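Local coordinates for ferripyochelin binding protein (PDB 3R3R) that binds zinc and belongs to the gamma-class carbonic anhydrase family, though its physiological role is uncertain despite its name as a ferripyochelin binding protein, at residues S76-P79 against H80-L84; R138-G142 against Y143-G147; N170-K173 against W174-Y178. All coordinates share one frame; numbering follows the deposited sequence.

Contact 1. Residues S76-P79 against H80-L84; sequences SSNP and HGNPL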
loop_
_atom_site.group_PDB
_atom_site.type_symbol
_atom_site.label_atom_id
_atom_site.label_comp_id
_atom_site.label_asym_id
_atom_site.label_seq_id
_atom_site.Cartn_x
_atom_site.Cartn_y
_atom_site.Cartn_z
ATOM N N SER A 76 -7.954 9.190 -23.098
ATOM C CA SER A 76 -7.232 9.245 -24.370
ATOM C C SER A 76 -5.781 9.689 -24.250
ATOM O O SER A 76 -4.929 9.241 -24.986
ATOM C CB SER A 76 -8.012 10.044 -25.420
ATOM O OG SER A 76 -8.187 11.380 -25.015
ATOM N N SER A 77 -5.509 10.602 -23.322
ATOM C CA SER A 77 -4.144 11.060 -23.073
ATOM C C SER A 77 -3.344 10.094 -22.203
ATOM O O SER A 77 -2.156 10.268 -22.020
ATOM C CB SER A 77 -4.149 12.442 -22.411
ATOM O OG SER A 77 -4.870 12.401 -21.206
ATOM N N ASN A 78 -4.020 9.114 -21.624
ATOM C CA ASN A 78 -3.403 8.174 -20.690
ATOM C C ASN A 78 -4.222 6.880 -20.710
ATOM O O ASN A 78 -4.959 6.616 -19.797
ATOM C CB ASN A 78 -3.409 8.830 -19.293
ATOM C CG ASN A 78 -2.634 8.042 -18.241
ATOM O OD1 ASN A 78 -1.892 7.136 -18.539
ATOM N ND2 ASN A 78 -2.828 8.427 -16.983
ATOM N N PRO A 79 -4.105 6.080 -21.766
ATOM C CA PRO A 79 -5.000 4.932 -21.947
ATOM C C PRO A 79 -4.940 3.874 -20.861
ATOM O O PRO A 79 -5.901 3.178 -20.667
ATOM C CB PRO A 79 -4.587 4.357 -23.314
ATOM C CG PRO A 79 -3.959 5.471 -24.006
ATOM C CD PRO A 79 -3.329 6.365 -22.984
ATOM N N HIS A 80 -3.805 3.736 -20.197
ATOM C CA HIS A 80 -3.581 2.768 -19.124
ATOM C C HIS A 80 -4.062 3.328 -17.789
ATOM O O HIS A 80 -4.185 2.594 -16.814
ATOM C CB HIS A 80 -2.071 2.477 -19.017
ATOM C CG HIS A 80 -1.724 1.340 -18.096
ATOM N ND1 HIS A 80 -0.931 1.492 -16.976
ATOM C CD2 HIS A 80 -2.053 0.028 -18.146
ATOM C CE1 HIS A 80 -0.801 0.326 -16.370
ATOM N NE2 HIS A 80 -1.475 -0.580 -17.057
ATOM N N GLY A 81 -4.249 4.647 -17.736
ATOM C CA GLY A 81 -4.418 5.316 -16.456
ATOM C C GLY A 81 -3.196 5.073 -15.576
ATOM O O GLY A 81 -2.093 4.819 -16.067
ATOM N N ASN A 82 -3.381 5.175 -14.263
ATOM C CA ASN A 82 -2.321 4.851 -13.298
ATOM C C ASN A 82 -2.891 3.936 -12.238
ATOM O O ASN A 82 -3.519 4.405 -11.292
ATOM C CB ASN A 82 -1.708 6.103 -12.670
ATOM C CG ASN A 82 -1.084 7.015 -13.709
ATOM O OD1 ASN A 82 0.096 6.868 -14.055
ATOM N ND2 ASN A 82 -1.854 7.956 -14.207
ATOM N N PRO A 83 -2.695 2.622 -12.407
ATOM C CA PRO A 83 -3.128 1.690 -11.366
ATOM C C PRO A 83 -2.148 1.777 -10.197
ATOM O O PRO A 83 -1.109 2.440 -10.295
ATOM C CB PRO A 83 -3.018 0.322 -12.057
ATOM C CG PRO A 83 -1.871 0.516 -13.029
ATOM C CD PRO A 83 -2.004 1.943 -13.523
ATOM N N LEU A 84 -2.479 1.101 -9.106
ATOM C CA LEU A 84 -1.637 1.097 -7.926
ATOM C C LEU A 84 -1.122 -0.316 -7.728
ATOM O O LEU A 84 -1.920 -1.245 -7.516
ATOM C CB LEU A 84 -2.460 1.553 -6.720
ATOM C CG LEU A 84 -1.747 1.509 -5.362
ATOM C CD1 LEU A 84 -0.453 2.329 -5.351
ATOM C CD2 LEU A 84 -2.712 2.022 -4.297
#

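Contact 2. Residues R138-G142 against Y143-G147; sequences RLESG and YLYLG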
loop_
_atom_site.group_PDB
_atom_site.type_symbol
_atom_site.label_atom_id
_atom_site.label_comp_id
_atom_site.label_asym_id
_atom_site.label_seq_id
_atom_site.Cartn_x
_atom_site.Cartn_y
_atom_site.Cartn_z
ATOM N N ARG A 138 11.414 8.073 -9.865
ATOM C CA ARG A 138 11.946 6.739 -9.603
ATOM C C ARG A 138 12.871 6.804 -8.389
ATOM O O ARG A 138 13.786 7.631 -8.364
ATOM C CB ARG A 138 12.711 6.210 -10.826
ATOM C CG ARG A 138 13.401 4.876 -10.572
ATOM C CD ARG A 138 14.090 4.351 -11.821
ATOM N NE ARG A 138 13.118 3.839 -12.783
ATOM C CZ ARG A 138 12.606 2.609 -12.762
ATOM N NH1 ARG A 138 12.968 1.740 -11.821
ATOM N NH2 ARG A 138 11.718 2.250 -13.680
ATOM N N LEU A 139 12.640 5.939 -7.400
ATOM C CA LEU A 139 13.500 5.848 -6.222
ATOM C C LEU A 139 14.338 4.584 -6.325
ATOM O O LEU A 139 13.820 3.469 -6.344
ATOM C CB LEU A 139 12.680 5.804 -4.935
ATOM C CG LEU A 139 11.765 7.010 -4.706
ATOM C CD1 LEU A 139 11.355 7.111 -3.250
ATOM C CD2 LEU A 139 12.415 8.306 -5.161
ATOM N N GLU A 140 15.644 4.784 -6.390
ATOM C CA GLU A 140 16.633 3.734 -6.569
ATOM C C GLU A 140 16.703 2.787 -5.366
ATOM O O GLU A 140 16.737 3.227 -4.210
ATOM C CB GLU A 140 17.988 4.446 -6.759
ATOM C CG GLU A 140 19.184 3.611 -7.008
ATOM C CD GLU A 140 20.429 4.434 -7.383
ATOM O OE1 GLU A 140 20.508 5.673 -7.157
ATOM O OE2 GLU A 140 21.360 3.805 -7.892
ATOM N N SER A 141 16.814 1.494 -5.655
ATOM C CA SER A 141 16.887 0.456 -4.635
ATOM C C SER A 141 18.042 0.659 -3.653
ATOM O O SER A 141 19.150 1.023 -4.058
ATOM C CB SER A 141 17.023 -0.904 -5.323
ATOM O OG SER A 141 17.138 -1.924 -4.362
ATOM N N GLY A 142 17.785 0.431 -2.364
ATOM C CA GLY A 142 18.847 0.372 -1.375
ATOM C C GLY A 142 19.200 1.666 -0.670
ATOM O O GLY A 142 20.228 1.735 -0.001
ATOM N N TYR A 143 18.323 2.660 -0.786
ATOM C CA TYR A 143 18.555 3.988 -0.222
ATOM C C TYR A 143 17.418 4.459 0.673
ATOM O O TYR A 143 16.277 3.966 0.595
ATOM C CB TYR A 143 18.750 5.034 -1.330
ATOM C CG TYR A 143 20.049 4.876 -2.073
ATOM C CD1 TYR A 143 20.182 3.930 -3.084
ATOM C CD2 TYR A 143 21.157 5.653 -1.756
ATOM C CE1 TYR A 143 21.383 3.771 -3.756
ATOM C CE2 TYR A 143 22.356 5.504 -2.429
ATOM C CZ TYR A 143 22.462 4.564 -3.420
ATOM O OH TYR A 143 23.661 4.434 -4.083
ATOM N N LEU A 144 17.774 5.413 1.532
ATOM C CA LEU A 144 16.846 6.204 2.320
ATOM C C LEU A 144 16.512 7.484 1.569
ATOM O O LEU A 144 17.414 8.185 1.097
ATOM C CB LEU A 144 17.500 6.574 3.649
ATOM C CG LEU A 144 16.737 7.594 4.500
ATOM C CD1 LEU A 144 15.416 6.998 4.973
ATOM C CD2 LEU A 144 17.564 8.044 5.695
ATOM N N TYR A 145 15.214 7.774 1.474
ATOM C CA TYR A 145 14.722 9.011 0.884
ATOM C C TYR A 145 13.885 9.727 1.909
ATOM O O TYR A 145 13.110 9.099 2.638
ATOM C CB TYR A 145 13.846 8.697 -0.332
ATOM C CG TYR A 145 14.621 7.952 -1.377
ATOM C CD1 TYR A 145 15.297 8.637 -2.378
ATOM C CD2 TYR A 145 14.744 6.566 -1.319
ATOM C CE1 TYR A 145 16.041 7.965 -3.318
ATOM C CE2 TYR A 145 15.482 5.884 -2.254
ATOM C CZ TYR A 145 16.135 6.590 -3.256
ATOM O OH TYR A 145 16.891 5.933 -4.193
ATOM N N LEU A 146 14.049 11.038 1.979
ATOM C CA LEU A 146 13.129 11.795 2.827
ATOM C C LEU A 146 13.044 13.241 2.383
ATOM O O LEU A 146 13.855 13.750 1.646
ATOM C CB LEU A 146 13.547 11.679 4.290
ATOM C CG LEU A 146 14.856 12.387 4.627
ATOM C CD1 LEU A 146 14.587 13.814 5.075
ATOM C CD2 LEU A 146 15.642 11.630 5.703
ATOM N N GLY A 147 11.924 13.847 2.773
ATOM C CA GLY A 147 11.654 15.230 2.435
ATOM C C GLY A 147 10.444 15.384 1.546
ATOM O O GLY A 147 9.866 14.415 1.053
HETATM O O HOH W 1 23.890 2.983 -6.240
#

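Contact 3. Residues N170-K173 against W174-Y178; sequences NYVK and WKDDY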
loop_
_atom_site.group_PDB
_atom_site.type_symbol
_atom_site.label_atom_id
_atom_site.label_comp_id
_atom_site.label_asym_id
_atom_site.label_seq_id
_atom_site.Cartn_x
_atom_site.Cartn_y
_atom_site.Cartn_z
ATOM N N ASN A 170 6.845 -8.676 11.402
ATOM C CA ASN A 170 6.130 -8.279 12.605
ATOM C C ASN A 170 4.661 -8.059 12.294
ATOM O O ASN A 170 3.784 -8.512 13.028
ATOM C CB ASN A 170 6.710 -6.991 13.202
ATOM C CG ASN A 170 8.062 -7.202 13.842
ATOM O OD1 ASN A 170 8.407 -8.322 14.211
ATOM N ND2 ASN A 170 8.830 -6.122 13.995
ATOM N N TYR A 171 4.392 -7.350 11.199
ATOM C CA TYR A 171 3.011 -7.034 10.851
ATOM C C TYR A 171 2.199 -8.260 10.428
ATOM O O TYR A 171 0.996 -8.309 10.667
ATOM C CB TYR A 171 2.918 -5.883 9.828
ATOM C CG TYR A 171 2.596 -4.576 10.529
ATOM C CD1 TYR A 171 1.275 -4.231 10.799
ATOM C CD2 TYR A 171 3.600 -3.726 10.979
ATOM C CE1 TYR A 171 0.950 -3.073 11.483
ATOM C CE2 TYR A 171 3.284 -2.552 11.677
ATOM C CZ TYR A 171 1.955 -2.239 11.915
ATOM O OH TYR A 171 1.597 -1.084 12.578
ATOM N N VAL A 172 2.837 -9.263 9.835
ATOM C CA VAL A 172 2.126 -10.515 9.581
ATOM C C VAL A 172 1.757 -11.179 10.920
ATOM O O VAL A 172 0.624 -11.625 11.121
ATOM C CB VAL A 172 2.962 -11.482 8.710
ATOM C CG1 VAL A 172 2.364 -12.898 8.737
ATOM C CG2 VAL A 172 3.044 -10.949 7.281
ATOM N N LYS A 173 2.701 -11.224 11.856
ATOM C CA LYS A 173 2.421 -11.782 13.175
ATOM C C LYS A 173 1.273 -11.032 13.862
ATOM O O LYS A 173 0.361 -11.650 14.435
ATOM C CB LYS A 173 3.677 -11.754 14.056
ATOM C CG LYS A 173 4.834 -12.617 13.559
ATOM C CD LYS A 173 5.979 -12.618 14.566
ATOM C CE LYS A 173 7.229 -13.251 13.981
ATOM N NZ LYS A 173 7.761 -12.429 12.862
ATOM N N TRP A 174 1.316 -9.705 13.810
ATOM C CA TRP A 174 0.314 -8.913 14.498
ATOM C C TRP A 174 -1.059 -9.076 13.861
ATOM O O TRP A 174 -2.047 -9.221 14.574
ATOM C CB TRP A 174 0.754 -7.447 14.621
ATOM C CG TRP A 174 2.017 -7.296 15.471
ATOM C CD1 TRP A 174 2.417 -8.106 16.513
ATOM C CD2 TRP A 174 3.056 -6.323 15.309
ATOM N NE1 TRP A 174 3.624 -7.677 17.000
ATOM C CE2 TRP A 174 4.036 -6.585 16.282
ATOM C CE3 TRP A 174 3.247 -5.247 14.440
ATOM C CZ2 TRP A 174 5.176 -5.799 16.422
ATOM C CZ3 TRP A 174 4.390 -4.480 14.573
ATOM C CH2 TRP A 174 5.342 -4.765 15.550
ATOM N N LYS A 175 -1.151 -9.072 12.533
ATOM C CA LYS A 175 -2.462 -9.349 11.944
ATOM C C LYS A 175 -2.953 -10.759 12.315
ATOM O O LYS A 175 -4.135 -10.945 12.580
ATOM C CB LYS A 175 -2.537 -9.042 10.446
ATOM C CG LYS A 175 -1.705 -9.894 9.564
ATOM C CD LYS A 175 -2.432 -11.130 9.076
ATOM C CE LYS A 175 -1.486 -11.898 8.194
ATOM N NZ LYS A 175 -1.945 -13.284 7.961
ATOM N N ASP A 176 -2.051 -11.734 12.409
ATOM C CA ASP A 176 -2.451 -13.061 12.861
ATOM C C ASP A 176 -2.980 -13.078 14.304
ATOM O O ASP A 176 -3.878 -13.852 14.630
ATOM C CB ASP A 176 -1.309 -14.054 12.655
ATOM C CG ASP A 176 -1.157 -14.470 11.199
ATOM O OD1 ASP A 176 -2.150 -14.386 10.443
ATOM O OD2 ASP A 176 -0.053 -14.901 10.812
ATOM N N ASP A 177 -2.447 -12.208 15.159
ATOM C CA ASP A 177 -2.989 -12.051 16.509
ATOM C C ASP A 177 -4.450 -11.634 16.437
ATOM O O ASP A 177 -5.302 -12.209 17.111
ATOM C CB ASP A 177 -2.206 -11.008 17.311
ATOM C CG ASP A 177 -0.794 -11.461 17.669
ATOM O OD1 ASP A 177 -0.501 -12.681 17.686
ATOM O OD2 ASP A 177 0.035 -10.577 17.963
ATOM N N TYR A 178 -4.755 -10.632 15.621
ATOM C CA TYR A 178 -6.142 -10.213 15.478
ATOM C C TYR A 178 -7.033 -11.277 14.833
ATOM O O TYR A 178 -8.155 -11.493 15.272
ATOM C CB TYR A 178 -6.222 -8.889 14.726
ATOM C CG TYR A 178 -5.712 -7.735 15.544
ATOM C CD1 TYR A 178 -6.518 -7.138 16.510
ATOM C CD2 TYR A 178 -4.420 -7.245 15.362
ATOM C CE1 TYR A 178 -6.064 -6.069 17.260
ATOM C CE2 TYR A 178 -3.947 -6.175 16.117
ATOM C CZ TYR A 178 -4.787 -5.578 17.049
ATOM O OH TYR A 178 -4.361 -4.521 17.813
#

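Contact 1. Residues S76-P79 against H80-L84
Asn78 and Gly81 meet across a type I beta turn, Asn78-Pro79-His80-Gly81, in the loop that leaves strand 68-70 and returns as strand 84-86 of the left-handed beta-helix. The closing bond runs from Gly81 N to Asn78 O with an N-H...O angle of 155°. The donor stands well above the carbonyl plane, off the lone pairs. Pro79 suits the second position because its ring fixes phi near -61°, the value this turn needs there.

The packed side is the inner one, formed by Asn78, Gly81 and Asn82. Asn78 holds CG anti to its own backbone N (chi1 -173°), which carries the side chain across the mouth of the turn until Asn78 CG lies 3.7 Å from Gly81 CA. Gly81 is buried and ends the turn with positive phi and an extended psi of -156°, a backbone shape that glycine adopts at little cost. Beyond it the side chain of Asn82 crosses that of Asn78 at about a right angle, their amide planes well inclined to each other, so two small polar groups meet at the base of the loop. Backbone bonds of Asn82 with Thr72 tie this base to the outgoing arm. The side chain of Asn82 comes within about 6 Å of that of His99, a zinc ligand, and about 9 Å from the zinc ion itself.

The other side is loose. Pro79 and His80 are exposed at the crown of the turn; the imidazole, modelled in two conformers, leads away from the Pro79 side, while the His80 backbone is held through its O by Asn53 ND2. Across the turn from this open crown, the Gly81 N to Asn78 O bond measures 2.9 Å.

Contact 2. Residues R138-G142 against Y143-G147
Tyr143 packs against Glu140 and Ser141 at a corner of the left-handed beta-helix, where a type II beta turn from Glu140 to Tyr143 joins strand 138-139 to strand 143-146. Gly142 fills the third position of that turn with phi 92°; a CB there would press on the carbonyl O of Ser141, so glycine suits the place.

At Tyr143, CG lies opposite the carbonyl carbon and beside the backbone N (chi1 -70°), which sends the ring outward alongside Glu140. Its edge receives Ser141 O, 3.2 Å from Tyr143 CD1. The extended side chain of Glu140 points the same way as the ring, with the carboxylate tilted 32° from the ring plane and Glu140 CD 3.8 Å from Tyr143 CE1. A water links their polar ends, lying 3.1 Å from Glu140 OE2, to which it donates, and 2.6 Å from Tyr143 OH. A long acid and a phenol thus share one solvent molecule at the surface.

Two residues on, Tyr145 is buried and points toward the first strand; what follows holds for the conformer described. Leu139 lies over one ring face in a CH-pi contact, its CB 4.0 Å from the Tyr145 centroid, while Leu139 CD1 reaches Tyr145 CG. Tyrosine fits because it combines this apolar face with a polar tip: Tyr145 OH donates to Glu140 O at 2.7 Å, in the carbonyl plane and on a lone pair.

Contact 3. Residues N170-K173 against W174-Y178
Asn170 and Trp174, one turn apart on the alpha-helix 158-182, are joined both by backbone and by side chain. The backbone bonds are the regular i to i+4 ladder: Trp174 N to Asn170 O, Lys175 N to Tyr171 O, Asp176 N to Val172 O and Asp177 N to Lys173 O, all between 2.9 and 3.0 Å.

Aromatic contacts centre on Trp174. With chi1 at -63° its indole lies back toward Asn170, whose O and CB both stand over one face, Asn170 O 3.1 Å above the ring plane and Asn170 CB in a CH-pi contact 3.6 Å from the centroid of the six-membered ring. The edge of the same ring points at the face of Tyr171, a T-shaped pair with planes at 77° and centroids 5.1 Å apart; Trp174 CE3 stands over the centre of the Tyr171 ring. A broad, flat side chain can serve two neighbours at once in this way, by its face and by its edge.

The salt bridge joins Lys175 NZ to Asp176 OD1 at 2.7 Å, met from above the carboxylate plane. A long lysine suits this buried site because its amine also reaches Asp39 OD1 and Arg21 O, three oxygens in all.

Apolar packing is lighter: the lysine chain, bent at chi2, runs beside Val172, with Val172 CG1 4.0 Å from Lys175 CE.

Tyr171 and Tyr178 meet Trp43, Lys175 touches Met23 of strand 23-24, and Tyr171 and Val172 reach loops carrying Gln64, His94 and Arg60, so this part of the helix packs on the first to middle coils of the beta-helix.

Overall arrangement
Following the chain from its N terminus, the coils of the left-handed beta-helix stack until contact 1, which closes a turn within the long loop between strands 68-70 and 84-86, near the zinc site. Contact 2 comes later, where the last coil turns from strand 138-139 into strand 143-146; the centres of contacts 1 and 2 are about 25 Å apart. Strand 151-155 then pairs antiparallel with strand 143-146, and helix 158-182 carries the chain back along the outside of the coils. Contact 3 lies within that helix and packs on them, across the chain's centre from contact 1. The three contacts follow in series and neither nest nor cross.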